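Local coordinates for HTH cro/C1-type domain-containing protein (Pseudomonas aeruginosa, PDB 4O8B), which controls bacterial motility and biofilm formation by modulating the small RNA rsmZ, probably as a helix-turn-helix transcriptional activator that binds promoter DNA, at residues L57-P60 with M61-Y65; L64-E68 with D69-E73; R91-E94 with Q95-A99. All coordinates share one frame; numbering follows the deposited sequence.

Contact 1. Residues L57-P60 with M61-Y65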
loop_
_atom_site.group_PDB
_atom_site.type_symbol
_atom_site.label_atom_id
_atom_site.label_comp_id
_atom_site.label_asym_id
_atom_site.label_seq_id
_atom_site.Cartn_x
_atom_site.Cartn_y
_atom_site.Cartn_z
ATOM N N LEU A 57 -13.227 -6.207 2.166
ATOM C CA LEU A 57 -12.923 -5.515 3.419
ATOM C C LEU A 57 -13.210 -4.020 3.340
ATOM O O LEU A 57 -13.281 -3.345 4.367
ATOM C CB LEU A 57 -11.463 -5.745 3.815
ATOM C CG LEU A 57 -11.158 -7.008 4.624
ATOM C CD1 LEU A 57 -9.652 -7.172 4.756
ATOM C CD2 LEU A 57 -11.811 -6.903 5.989
ATOM N N GLN A 58 -13.362 -3.510 2.122
ATOM C CA GLN A 58 -13.643 -2.091 1.922
ATOM C C GLN A 58 -12.479 -1.195 2.326
ATOM O O GLN A 58 -12.683 -0.079 2.817
ATOM C CB GLN A 58 -14.891 -1.680 2.702
ATOM C CG GLN A 58 -16.210 -2.055 2.041
ATOM C CD GLN A 58 -16.534 -1.172 0.855
ATOM O OE1 GLN A 58 -15.903 -1.257 -0.203
ATOM N NE2 GLN A 58 -17.525 -0.298 1.032
ATOM N N VAL A 59 -11.255 -1.679 2.123
ATOM C CA VAL A 59 -10.064 -0.903 2.452
ATOM C C VAL A 59 -9.110 -0.892 1.272
ATOM O O VAL A 59 -9.055 -1.852 0.493
ATOM C CB VAL A 59 -9.323 -1.476 3.684
ATOM C CG1 VAL A 59 -10.104 -1.173 4.946
ATOM C CG2 VAL A 59 -9.140 -2.982 3.518
ATOM N N PRO A 60 -8.342 0.198 1.107
ATOM C CA PRO A 60 -7.383 0.299 0.002
ATOM C C PRO A 60 -6.368 -0.836 0.060
ATOM O O PRO A 60 -5.854 -1.158 1.128
ATOM C CB PRO A 60 -6.737 1.661 0.234
ATOM C CG PRO A 60 -7.831 2.442 0.877
ATOM C CD PRO A 60 -8.389 1.454 1.870
ATOM N N MET A 61 -6.092 -1.436 -1.089
ATOM C CA MET A 61 -5.126 -2.527 -1.154
ATOM C C MET A 61 -3.824 -2.108 -0.490
ATOM O O MET A 61 -3.162 -2.914 0.170
ATOM C CB MET A 61 -4.860 -2.910 -2.614
ATOM C CG MET A 61 -3.587 -3.717 -2.810
ATOM S SD MET A 61 -3.254 -4.078 -4.539
ATOM C CE MET A 61 -4.196 -5.568 -4.762
ATOM N N ALA A 62 -3.464 -0.836 -0.668
ATOM C CA ALA A 62 -2.238 -0.300 -0.094
ATOM C C ALA A 62 -2.177 -0.503 1.419
ATOM O O ALA A 62 -1.120 -0.812 1.965
ATOM C CB ALA A 62 -2.123 1.186 -0.423
ATOM N N TYR A 63 -3.314 -0.323 2.085
ATOM C CA TYR A 63 -3.385 -0.487 3.528
ATOM C C TYR A 63 -2.856 -1.855 3.957
ATOM O O TYR A 63 -2.065 -1.961 4.900
ATOM C CB TYR A 63 -4.827 -0.332 4.012
ATOM C CG TYR A 63 -5.014 -0.625 5.482
ATOM C CD1 TYR A 63 -4.456 0.205 6.453
ATOM C CD2 TYR A 63 -5.693 -1.773 5.905
ATOM C CE1 TYR A 63 -4.607 -0.074 7.816
ATOM C CE2 TYR A 63 -5.849 -2.061 7.260
ATOM C CZ TYR A 63 -5.285 -1.218 8.206
ATOM O OH TYR A 63 -5.426 -1.500 9.543
ATOM N N LEU A 64 -3.309 -2.893 3.263
ATOM C CA LEU A 64 -2.897 -4.264 3.567
ATOM C C LEU A 64 -1.410 -4.489 3.316
ATOM O O LEU A 64 -0.858 -5.524 3.688
ATOM C CB LEU A 64 -3.724 -5.238 2.731
ATOM C CG LEU A 64 -5.242 -5.125 2.932
ATOM C CD1 LEU A 64 -5.974 -5.883 1.838
ATOM C CD2 LEU A 64 -5.615 -5.657 4.303
ATOM N N TYR A 65 -0.765 -3.505 2.696
ATOM C CA TYR A 65 0.666 -3.577 2.396
ATOM C C TYR A 65 1.400 -2.376 2.984
ATOM O O TYR A 65 2.453 -1.979 2.485
ATOM C CB TYR A 65 0.888 -3.620 0.882
ATOM C CG TYR A 65 0.599 -4.959 0.243
ATOM C CD1 TYR A 65 1.526 -6.004 0.314
ATOM C CD2 TYR A 65 -0.607 -5.190 -0.422
ATOM C CE1 TYR A 65 1.266 -7.236 -0.277
ATOM C CE2 TYR A 65 -0.878 -6.427 -1.014
ATOM C CZ TYR A 65 0.059 -7.443 -0.931
ATOM O OH TYR A 65 -0.210 -8.661 -1.514
#

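Contact 2. Residues L64-E68 with D69-E73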
loop_
_atom_site.group_PDB
_atom_site.type_symbol
_atom_site.label_atom_id
_atom_site.label_comp_id
_atom_site.label_asym_id
_atom_site.label_seq_id
_atom_site.Cartn_x
_atom_site.Cartn_y
_atom_site.Cartn_z
ATOM N N LEU A 64 -3.309 -2.893 3.263
ATOM C CA LEU A 64 -2.897 -4.264 3.567
ATOM C C LEU A 64 -1.410 -4.489 3.316
ATOM O O LEU A 64 -0.858 -5.524 3.688
ATOM C CB LEU A 64 -3.724 -5.238 2.731
ATOM C CG LEU A 64 -5.242 -5.125 2.932
ATOM C CD1 LEU A 64 -5.974 -5.883 1.838
ATOM C CD2 LEU A 64 -5.615 -5.657 4.303
ATOM N N TYR A 65 -0.765 -3.505 2.696
ATOM C CA TYR A 65 0.666 -3.577 2.396
ATOM C C TYR A 65 1.400 -2.376 2.984
ATOM O O TYR A 65 2.453 -1.979 2.485
ATOM C CB TYR A 65 0.888 -3.620 0.882
ATOM C CG TYR A 65 0.599 -4.959 0.243
ATOM C CD1 TYR A 65 1.526 -6.004 0.314
ATOM C CD2 TYR A 65 -0.607 -5.190 -0.422
ATOM C CE1 TYR A 65 1.266 -7.236 -0.277
ATOM C CE2 TYR A 65 -0.878 -6.427 -1.014
ATOM C CZ TYR A 65 0.059 -7.443 -0.931
ATOM O OH TYR A 65 -0.210 -8.661 -1.514
ATOM N N CYS A 66 0.841 -1.802 4.043
ATOM C CA CYS A 66 1.438 -0.642 4.703
ATOM C C CYS A 66 2.027 -1.009 6.061
ATOM O O CYS A 66 1.337 -0.967 7.075
ATOM C CB CYS A 66 0.389 0.456 4.872
ATOM S SG CYS A 66 0.928 1.823 5.916
ATOM N N PRO A 67 3.314 -1.371 6.099
ATOM C CA PRO A 67 3.973 -1.744 7.357
ATOM C C PRO A 67 4.094 -0.593 8.361
ATOM O O PRO A 67 4.120 -0.823 9.568
ATOM C CB PRO A 67 5.331 -2.272 6.899
ATOM C CG PRO A 67 5.597 -1.468 5.668
ATOM C CD PRO A 67 4.257 -1.490 4.969
ATOM N N GLU A 68 4.178 0.639 7.861
ATOM C CA GLU A 68 4.284 1.797 8.734
ATOM C C GLU A 68 2.945 2.066 9.400
ATOM O O GLU A 68 1.998 2.502 8.752
ATOM C CB GLU A 68 4.724 3.035 7.951
ATOM C CG GLU A 68 6.185 3.047 7.507
ATOM C CD GLU A 68 6.415 2.266 6.230
ATOM O OE1 GLU A 68 5.541 2.323 5.335
ATOM O OE2 GLU A 68 7.483 1.626 6.098
ATOM N N ASP A 69 2.865 1.806 10.703
ATOM C CA ASP A 69 1.618 2.005 11.450
ATOM C C ASP A 69 0.995 3.387 11.272
ATOM O O ASP A 69 -0.214 3.497 11.074
ATOM C CB ASP A 69 1.846 1.729 12.935
ATOM C CG ASP A 69 2.232 0.285 13.216
ATOM O OD1 ASP A 69 1.398 -0.616 12.981
ATOM O OD2 ASP A 69 3.381 0.049 13.655
ATOM N N GLU A 70 1.803 4.441 11.343
ATOM C CA GLU A 70 1.271 5.794 11.188
ATOM C C GLU A 70 0.639 6.028 9.821
ATOM O O GLU A 70 -0.474 6.540 9.726
ATOM C CB GLU A 70 2.366 6.848 11.413
ATOM C CG GLU A 70 2.501 7.321 12.853
ATOM C CD GLU A 70 3.100 8.717 12.936
ATOM O OE1 GLU A 70 2.523 9.650 12.320
ATOM O OE2 GLU A 70 4.133 8.887 13.618
ATOM N N LEU A 71 1.356 5.655 8.768
ATOM C CA LEU A 71 0.856 5.842 7.409
ATOM C C LEU A 71 -0.435 5.067 7.165
ATOM O O LEU A 71 -1.411 5.617 6.647
ATOM C CB LEU A 71 1.916 5.413 6.387
ATOM C CG LEU A 71 1.628 5.830 4.945
ATOM C CD1 LEU A 71 1.353 7.325 4.895
ATOM C CD2 LEU A 71 2.810 5.479 4.057
ATOM N N ALA A 72 -0.433 3.794 7.534
ATOM C CA ALA A 72 -1.612 2.947 7.356
ATOM C C ALA A 72 -2.840 3.631 7.935
ATOM O O ALA A 72 -3.867 3.761 7.259
ATOM C CB ALA A 72 -1.394 1.601 8.047
ATOM N N GLU A 73 -2.724 4.071 9.183
ATOM C CA GLU A 73 -3.829 4.745 9.851
ATOM C C GLU A 73 -4.305 5.927 9.016
ATOM O O GLU A 73 -5.499 6.201 8.938
ATOM C CB GLU A 73 -3.368 5.226 11.236
ATOM C CG GLU A 73 -4.502 5.436 12.225
ATOM C CD GLU A 73 -5.456 4.253 12.260
ATOM O OE1 GLU A 73 -4.984 3.103 12.383
ATOM O OE2 GLU A 73 -6.686 4.479 12.165
#

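Contact 3. Residues R91-E94 with Q95-A99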
loop_
_atom_site.group_PDB
_atom_site.type_symbol
_atom_site.label_atom_id
_atom_site.label_comp_id
_atom_site.label_asym_id
_atom_site.label_seq_id
_atom_site.Cartn_x
_atom_site.Cartn_y
_atom_site.Cartn_z
ATOM N N ARG A 91 -5.419 20.151 -0.983
ATOM C CA ARG A 91 -5.128 21.583 -0.968
ATOM C C ARG A 91 -4.227 21.937 0.214
ATOM O O ARG A 91 -3.290 22.718 0.076
ATOM C CB ARG A 91 -6.427 22.393 -0.869
ATOM C CG ARG A 91 -6.200 23.896 -0.907
ATOM C CD ARG A 91 -7.067 24.614 0.113
ATOM N NE ARG A 91 -8.343 25.037 -0.437
ATOM C CZ ARG A 91 -9.366 25.477 0.299
ATOM N NH1 ARG A 91 -9.261 25.537 1.617
ATOM N NH2 ARG A 91 -10.489 25.876 -0.292
ATOM N N PHE A 92 -4.523 21.353 1.371
ATOM C CA PHE A 92 -3.743 21.611 2.574
ATOM C C PHE A 92 -2.356 20.990 2.470
ATOM O O PHE A 92 -1.355 21.628 2.805
ATOM C CB PHE A 92 -4.468 21.046 3.799
ATOM C CG PHE A 92 -3.803 21.379 5.102
ATOM C CD1 PHE A 92 -3.671 22.702 5.514
ATOM C CD2 PHE A 92 -3.307 20.368 5.918
ATOM C CE1 PHE A 92 -3.056 23.014 6.730
ATOM C CE2 PHE A 92 -2.690 20.669 7.132
ATOM C CZ PHE A 92 -2.564 21.995 7.539
ATOM N N ILE A 93 -2.299 19.743 2.008
ATOM C CA ILE A 93 -1.025 19.041 1.869
ATOM C C ILE A 93 -0.099 19.783 0.906
ATOM O O ILE A 93 1.080 19.987 1.201
ATOM C CB ILE A 93 -1.233 17.605 1.356
ATOM C CG1 ILE A 93 -2.163 16.847 2.307
ATOM C CG2 ILE A 93 0.110 16.884 1.262
ATOM C CD1 ILE A 93 -2.565 15.471 1.818
ATOM N N GLU A 94 -0.638 20.188 -0.246
ATOM C CA GLU A 94 0.143 20.921 -1.227
ATOM C C GLU A 94 0.741 22.176 -0.615
ATOM O O GLU A 94 1.908 22.500 -0.845
ATOM C CB GLU A 94 -0.717 21.308 -2.435
ATOM C CG GLU A 94 -0.807 20.243 -3.517
ATOM C CD GLU A 94 0.549 19.676 -3.894
ATOM O OE1 GLU A 94 1.464 20.465 -4.207
ATOM O OE2 GLU A 94 0.703 18.434 -3.866
ATOM N N GLN A 95 -0.062 22.880 0.176
ATOM C CA GLN A 95 0.390 24.107 0.828
ATOM C C GLN A 95 1.580 23.817 1.730
ATOM O O GLN A 95 2.536 24.593 1.781
ATOM C CB GLN A 95 -0.745 24.715 1.651
ATOM C CG GLN A 95 -0.502 26.160 2.053
ATOM C CD GLN A 95 -1.652 26.743 2.864
ATOM O OE1 GLN A 95 -2.792 26.781 2.404
ATOM N NE2 GLN A 95 -1.352 27.194 4.073
ATOM N N LEU A 96 1.515 22.698 2.448
ATOM C CA LEU A 96 2.598 22.311 3.354
ATOM C C LEU A 96 3.842 21.915 2.574
ATOM O O LEU A 96 4.938 22.379 2.872
ATOM C CB LEU A 96 2.145 21.156 4.247
ATOM C CG LEU A 96 0.934 21.434 5.151
ATOM C CD1 LEU A 96 0.641 20.196 5.984
ATOM C CD2 LEU A 96 1.212 22.629 6.056
ATOM N N LEU A 97 3.671 21.048 1.568
ATOM C CA LEU A 97 4.800 20.621 0.751
ATOM C C LEU A 97 5.465 21.842 0.132
ATOM O O LEU A 97 6.639 21.808 -0.225
ATOM C CB LEU A 97 4.330 19.697 -0.383
ATOM C CG LEU A 97 3.836 18.286 -0.048
ATOM C CD1 LEU A 97 3.360 17.623 -1.323
ATOM C CD2 LEU A 97 4.948 17.466 0.598
ATOM N N ALA A 98 4.691 22.926 0.007
ATOM C CA ALA A 98 5.193 24.169 -0.570
ATOM C C ALA A 98 5.970 25.002 0.454
ATOM O O ALA A 98 6.858 25.764 0.075
ATOM C CB ALA A 98 4.048 24.972 -1.154
ATOM N N ALA A 99 5.611 24.882 1.733
ATOM C CA ALA A 99 6.342 25.590 2.784
ATOM C C ALA A 99 7.617 24.790 2.668
ATOM O O ALA A 99 8.750 25.286 2.807
ATOM C CB ALA A 99 5.699 25.322 4.142
#

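Contact 1. Residues L57-P60 with M61-Y65
P60 and Y63 carry the one hydrogen bond between L57-P60 and M61-Y65. The amide N of Y63 lies 2.8 Å from the carbonyl O of P60, and the N-H...O angle of 131° makes the bond strongly bent. The amide stands above the carbonyl plane, not on a lone pair. With M61 and A62 both at helical backbone angles, P60 to Y63 form a beta turn; a second bond of the same span follows, from Y65 N to A62 O at 2.8 Å. Proline suits the position that opens the turn: it has no N-H to satisfy, and V59 before it is extended, the conformation a following proline favours. Further back, Q58 with its positive phi closes the preceding helix in a Schellman motif.

Apolar contacts tie the residues before the turn to those within and after it. V59 divides its branched side chain between two partners: CB approaches Y63 CD2 at 4.3 Å, meeting the ring at a slant, and CG2 reaches L64 CG at 4.5 Å. One methyl group of leucine meets another where L57 CD1 lies 4.3 Å from L64 CD2. Y63 has CG anti to its own amide N (chi1 174°), which carries the ring past V59, while its CB sits 3.2 Å from P60 O. Beta-branched and leucine side chains fit this buried place because they fill it without needing polar partners.

The turn belongs to the Cro/C1-type helix-turn-helix domain, in the loop between helix 47-57 and helix 69-79. L57 packs on A9 and A13 of helix 3-13. Y63 is wedged between that helix, at R5 and A8, and A72 and L76 of helix 69-79. M61 turns back onto M47 and S50 of helix 47-57.

Contact 2. Residues L64-E68 with D69-E73
The N-terminus of helix 69-79 is where these segments meet: E68 holds the N-cap position, and its carbonyl O accepts the amide of A72 as the first-turn bond. That bond measures 3.0 Å from A72 N to E68 O and is nearly straight, at 176°, although the model places A72 N less surely than most atoms. One residue on, E73 N bonds to D69 O at 3.2 Å.

Side chains support the same turn. E68 CB lies 4.0 Å from L71 CB, so the aliphatic base of the glutamate rests against the leucine three residues ahead, while its chain bends at chi2 (83°), folding the carboxylate back toward the ring of P67. C66 comes from the loop. With SG anti to the backbone N (chi1 170°), its sulfur is brought against the first turn of the helix, at L71 and A72, 3.8 Å from L71 CB. SG also sits beside the methyl of A72, but the model is too tight there for the exact spacing to be trusted. Cysteine and alanine suit this buried corner because both are small, and the loop backbone can therefore run close to the helix.

D69 and E70 open the helix with acidic side chains, whose charge would tend to be favoured by the amide groups exposed in the first turn. The carboxylate of D69 has its main partner in R5 of helix 3-13: OD1 forms a salt bridge with R5 NH2, and the same arginine donates from NE to C66 O, so the loop and the helix start are held by one guanidinium. L71 also packs on V78 of the second subunit. Together these features make a helix N-terminus with E68 in the N-cap position by its backbone, acidic residues in the first turn and a loop sulfur packed against it.

Contact 3. Residues R91-E94 with Q95-A99
F92 and L96 make the closest side-chain contact here, one helical turn apart. The leucine lies over one face of the phenyl ring, offset toward the rim: L96 CG stands 4.3 Å from the ring centroid and 14° off its normal, a CH-pi contact, while its CD1 branch drops to 3.6 Å from F92 CE2. The ring is brought forward to the leucine because F92 CG is anti to the backbone N (chi1 -174°).

Beside this pair, I93 and L97 run side by side and point the same way, with I93 CG2 4.2 Å from L97 CG. The aliphatic tip of L97 also meets E94, whose OE2 is 3.8 Å from L97 CD1. The carboxylate of E94 has its chief partner in K77 of the second subunit, a salt bridge with OE2.

These residues belong to a regular stretch of helix 83-99, where spacings of three and four residues bring F92, I93, L96 and L97 onto one broad side, through which F92, I93 and L97 meet the second subunit. The backbone bonds set that spacing. Q95 N to R91 O spans 3.2 Å, L96 N to F92 O spans 3.1 Å, and L97 N to I93 O closes to 2.8 Å. The next bond, from A98 N to E94 O, is weak and its donor is less surely placed; the bonds inside 95-99 are weak as well, towards the end of the helix.

Outward from this shell, the second subunit meets the apolar face. F92 touches F92 of the second subunit with ring planes at about 35°, I93 packs on L89 of that chain, and L97 on its L81. On the solvent side, the guanidinium of R91 forms a salt bridge with E88 of its own helix.

In the fold
Contacts 1 and 2 overlap along the chain, sharing L64 and Y65, and touch where Y63 CE1 lies 3.6 Å from A72 CB; residues of both also pack on helix 3-13. Contact 1 lies near the centre of the chain and is almost wholly buried, held by apolar packing and turn bonds. Contact 2, further out, combines a small buried corner with exposed acidic residues. Contact 3 stands apart on helix 83-99, its centre about 25 Å from that of contact 1, and is partly exposed, with four-residue helix bonds and aromatic-aliphatic packing. All three contacts also touch the second subunit.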